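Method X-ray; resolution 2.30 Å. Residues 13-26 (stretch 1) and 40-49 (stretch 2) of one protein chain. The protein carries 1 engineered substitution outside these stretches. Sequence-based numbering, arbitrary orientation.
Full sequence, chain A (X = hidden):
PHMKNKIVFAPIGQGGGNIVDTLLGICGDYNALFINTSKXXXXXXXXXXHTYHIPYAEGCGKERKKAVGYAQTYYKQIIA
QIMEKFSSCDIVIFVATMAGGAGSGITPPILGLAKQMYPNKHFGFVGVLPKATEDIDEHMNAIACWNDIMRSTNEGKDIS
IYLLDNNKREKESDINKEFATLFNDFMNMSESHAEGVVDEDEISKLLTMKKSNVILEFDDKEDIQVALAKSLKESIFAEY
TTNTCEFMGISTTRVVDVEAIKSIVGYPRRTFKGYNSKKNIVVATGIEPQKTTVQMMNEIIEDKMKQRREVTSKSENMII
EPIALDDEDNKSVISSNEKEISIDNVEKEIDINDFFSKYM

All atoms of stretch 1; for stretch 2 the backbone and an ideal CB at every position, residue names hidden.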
# COMPACT_ATOMS: atom_id res chain seq x y z
N GLY A 13 3.55 -11.69 7.43
CA GLY A 13 4.91 -12.05 7.08
C GLY A 13 5.94 -11.01 7.51
O GLY A 13 5.59 -9.96 8.05
N GLN A 14 7.21 -11.30 7.25
CA GLN A 14 8.29 -10.46 7.74
C GLN A 14 8.29 -9.05 7.12
O GLN A 14 8.24 -8.05 7.84
CB GLN A 14 9.63 -11.16 7.48
CG GLN A 14 10.79 -10.56 8.24
CD GLN A 14 12.11 -11.22 7.86
OE1 GLN A 14 12.62 -11.04 6.75
NE2 GLN A 14 12.67 -12.00 8.78
N GLY A 15 8.34 -8.98 5.79
CA GLY A 15 8.42 -7.71 5.09
C GLY A 15 7.28 -6.76 5.42
O GLY A 15 7.51 -5.60 5.76
N GLY A 16 6.06 -7.26 5.36
CA GLY A 16 4.90 -6.44 5.72
C GLY A 16 4.97 -5.95 7.15
O GLY A 16 4.58 -4.81 7.46
N GLY A 17 5.46 -6.79 8.04
CA GLY A 17 5.54 -6.41 9.44
C GLY A 17 6.50 -5.25 9.60
O GLY A 17 6.25 -4.31 10.36
N ASN A 18 7.61 -5.30 8.88
CA ASN A 18 8.61 -4.24 8.95
C ASN A 18 8.06 -2.92 8.46
O ASN A 18 8.39 -1.86 8.99
CB ASN A 18 9.87 -4.64 8.17
CG ASN A 18 10.65 -5.76 8.86
OD1 ASN A 18 10.51 -5.98 10.07
ND2 ASN A 18 11.47 -6.48 8.09
N ILE A 19 7.19 -2.99 7.46
CA ILE A 19 6.56 -1.80 6.92
C ILE A 19 5.64 -1.15 7.94
O ILE A 19 5.69 0.06 8.17
CB ILE A 19 5.79 -2.12 5.64
CG1 ILE A 19 6.78 -2.39 4.50
CG2 ILE A 19 4.86 -0.97 5.28
CD1 ILE A 19 6.16 -3.04 3.28
N VAL A 20 4.80 -1.96 8.57
CA VAL A 20 3.86 -1.43 9.56
C VAL A 20 4.56 -1.01 10.84
O VAL A 20 4.20 0.01 11.44
CB VAL A 20 2.71 -2.43 9.82
CG1 VAL A 20 1.77 -1.91 10.91
CG2 VAL A 20 1.94 -2.62 8.53
N ASP A 21 5.56 -1.78 11.26
CA ASP A 21 6.39 -1.42 12.40
C ASP A 21 7.05 -0.06 12.17
O ASP A 21 7.12 0.78 13.06
CB ASP A 21 7.47 -2.48 12.59
CG ASP A 21 8.06 -2.47 13.98
OD1 ASP A 21 7.35 -2.05 14.92
OD2 ASP A 21 9.23 -2.88 14.13
N THR A 22 7.54 0.16 10.95
CA THR A 22 8.16 1.45 10.61
C THR A 22 7.13 2.58 10.68
O THR A 22 7.39 3.62 11.27
CB THR A 22 8.81 1.42 9.21
OG1 THR A 22 9.94 0.55 9.25
CG2 THR A 22 9.26 2.81 8.79
N LEU A 23 5.97 2.37 10.07
CA LEU A 23 4.91 3.38 10.13
C LEU A 23 4.56 3.76 11.57
O LEU A 23 4.46 4.95 11.90
CB LEU A 23 3.67 2.91 9.37
CG LEU A 23 2.43 3.80 9.48
CD1 LEU A 23 2.74 5.25 9.11
CD2 LEU A 23 1.29 3.25 8.61
N LEU A 24 4.38 2.77 12.43
CA LEU A 24 3.99 3.04 13.81
C LEU A 24 5.07 3.82 14.57
O LEU A 24 4.77 4.53 15.53
CB LEU A 24 3.62 1.74 14.54
CG LEU A 24 2.32 1.06 14.10
CD1 LEU A 24 2.16 -0.31 14.76
CD2 LEU A 24 1.13 1.95 14.44
N GLY A 25 6.33 3.69 14.14
CA GLY A 25 7.43 4.43 14.74
C GLY A 25 7.36 5.91 14.40
O GLY A 25 7.88 6.75 15.12
N ILE A 26 6.70 6.23 13.29
CA ILE A 26 6.52 7.61 12.86
C ILE A 26 5.26 8.18 13.50
O ILE A 26 5.20 9.36 13.86
CB ILE A 26 6.41 7.71 11.30
CG1 ILE A 26 7.78 7.49 10.66
CG2 ILE A 26 5.88 9.06 10.87
CD1 ILE A 26 7.76 7.51 9.13
N UNK A 40 10.04 -15.49 16.04
CA UNK A 40 11.20 -14.61 16.06
C UNK A 40 10.87 -13.25 15.44
O UNK A 40 11.18 -12.21 16.02
CB UNK A 40 12.37 -15.26 15.32
N UNK A 41 10.24 -13.26 14.26
CA UNK A 41 9.86 -12.02 13.59
C UNK A 41 8.91 -11.16 14.43
O UNK A 41 9.14 -9.97 14.61
CB UNK A 41 9.21 -12.34 12.24
N UNK A 42 7.84 -11.78 14.92
CA UNK A 42 6.90 -11.09 15.81
C UNK A 42 7.61 -10.54 17.05
O UNK A 42 7.39 -9.40 17.44
CB UNK A 42 5.77 -12.04 16.23
N UNK A 43 8.47 -11.36 17.65
CA UNK A 43 9.18 -10.95 18.86
C UNK A 43 10.14 -9.79 18.61
O UNK A 43 10.46 -9.04 19.53
CB UNK A 43 9.95 -12.14 19.44
N UNK A 44 10.58 -9.66 17.37
CA UNK A 44 11.58 -8.65 17.04
C UNK A 44 10.98 -7.33 16.55
O UNK A 44 11.70 -6.38 16.25
CB UNK A 44 12.53 -9.20 15.97
N UNK A 45 9.65 -7.27 16.48
CA UNK A 45 8.95 -6.03 16.20
C UNK A 45 9.19 -5.03 17.34
O UNK A 45 9.19 -5.40 18.52
CB UNK A 45 7.45 -6.29 16.01
N UNK A 46 9.39 -3.76 16.99
CA UNK A 46 9.62 -2.73 18.01
C UNK A 46 8.33 -2.16 18.58
O UNK A 46 8.26 -1.88 19.77
CB UNK A 46 10.46 -1.59 17.42
N UNK A 47 7.31 -2.00 17.74
CA UNK A 47 6.12 -1.24 18.11
C UNK A 47 4.82 -2.03 17.98
O UNK A 47 3.76 -1.48 17.67
CB UNK A 47 6.03 0.02 17.25
N UNK A 48 4.88 -3.33 18.20
CA UNK A 48 3.70 -4.16 18.03
C UNK A 48 2.93 -4.31 19.34
O UNK A 48 3.40 -4.96 20.27
CB UNK A 48 4.10 -5.54 17.49
N UNK A 49 1.75 -3.71 19.40
CA UNK A 49 0.87 -3.89 20.56
C UNK A 49 0.08 -5.19 20.45
O UNK A 49 -0.29 -5.78 21.46
CB UNK A 49 -0.09 -2.70 20.69

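Position 40 lies in a helix, with its CB beyond the reach of stretch 1, so nothing visible there selects a side chain; a polar, helix-tolerant residue is a safe guess. It is Lys40.

Position 41 is different. Its helical CB points toward stretch 1, and the ideal CB sits 4.7 Å from Gln14 CG. Gln14 turns its NE2 donor this way, so an acceptor on a chain longer than Ser would suit: Asp, Asn, or with a suitable bend Glu or Gln. The deposited residue is Asp41: Gln14 NE2 donates to Asp41 OD1 at 2.9 Å, nearly straight at 174°. An extended Gln14, with chi1 and chi2 both t, reaches across to a compact partner whose chi1 is m.

At 42 the CB turns away from stretch 1, and 43 is out of reach, so any helix-tolerant residue would do; they are Leu42 and Asp43. Position 44, at phi/psi of -94/0, has a sideways CB and no partner within range. A small polar residue suits it, and Ser44 fills it.

Position 45 has extended angles (-64/140) and a CB set sideways, 4.3 Å from Asp21 OD2. Beyond it lies the bare backbone of Gly17, a shallow place for a medium apolar side chain such as Leu, Met or Ile. Leu45 takes it: Leu45 CD2 lies 3.9 Å from Gly17 O and 4.0 Å from Asp21 CB. An ideal CB on Gly17 would lie 3.7 Å from Leu45 CD2, an ordinary contact; its tighter neighbour would be Gly13 O at 3.3 Å.

Position 46 matters first for its backbone. Its N donates to Asp21 OD2 at 3.0 Å and 175°, a bond open to any residue except proline. The ideal CB lies 3.7 Å from Asp21 OD2, so an acid would be poorly placed while a neutral or basic chain would be tolerated. Lys46 is found, its NZ 5.8 Å from Asp21 OD2 and making no salt bridge with it.

Position 47 repeats the theme, its N donating to Asp21 OD1 at 2.8 Å; one carboxylate thus holds two successive amides. Here the CB points toward stretch 1, 4.0 Å from Leu24 CB, beside the side-chain-free Gly25. A ring or a medium polar chain would suit. His47 brings its ring beside Gly25, with His47 NE2 3.5 Å from Gly25 CA; an ideal CB on Gly25 would be only 3.0 Å from His47 NE2.

Position 48, with a sideways CB 5.4 Å from Asp21 OD1, would take almost any small or medium residue; it is Ala48. Position 49 has no neighbour in stretch 1 near its CB, so many residues would do; it is Lys49.

Stretch 2, residues 40-49: KDLDSLKHAK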
# COMPACT_ATOMS: atom_id res chain seq x y z
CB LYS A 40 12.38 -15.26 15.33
CG LYS A 40 12.74 -16.65 15.86
CD LYS A 40 12.91 -17.68 14.73
CE LYS A 40 11.65 -17.80 13.85
NZ LYS A 40 10.51 -18.49 14.53
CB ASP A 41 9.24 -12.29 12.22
CG ASP A 41 10.26 -12.73 11.18
OD1 ASP A 41 11.48 -12.52 11.40
OD2 ASP A 41 9.84 -13.27 10.13
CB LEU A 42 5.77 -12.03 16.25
CG LEU A 42 4.91 -12.51 15.08
CD1 LEU A 42 3.82 -13.44 15.58
CD2 LEU A 42 4.32 -11.31 14.36
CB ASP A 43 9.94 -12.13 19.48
CG ASP A 43 9.03 -13.08 20.23
OD1 ASP A 43 7.99 -12.61 20.73
OD2 ASP A 43 9.36 -14.28 20.33
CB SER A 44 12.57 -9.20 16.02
OG SER A 44 13.53 -8.22 15.70
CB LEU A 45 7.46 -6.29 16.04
CG LEU A 45 7.04 -7.10 14.80
CD1 LEU A 45 5.58 -7.51 14.86
CD2 LEU A 45 7.33 -6.32 13.52
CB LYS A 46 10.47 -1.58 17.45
CG LYS A 46 11.89 -1.96 17.09
CD LYS A 46 12.74 -0.72 16.83
CE LYS A 46 12.12 0.15 15.73
NZ LYS A 46 12.93 1.38 15.44
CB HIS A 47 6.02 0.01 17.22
CG HIS A 47 7.28 0.83 17.17
ND1 HIS A 47 7.88 1.34 18.31
CD2 HIS A 47 8.05 1.23 16.13
CE1 HIS A 47 8.96 2.01 17.97
NE2 HIS A 47 9.08 1.96 16.65
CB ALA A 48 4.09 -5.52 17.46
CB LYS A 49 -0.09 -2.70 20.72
CG LYS A 49 0.55 -1.39 21.20
CD LYS A 49 -0.44 -0.56 22.02
CE LYS A 49 -0.12 0.93 21.98
NZ LYS A 49 -0.59 1.55 20.70
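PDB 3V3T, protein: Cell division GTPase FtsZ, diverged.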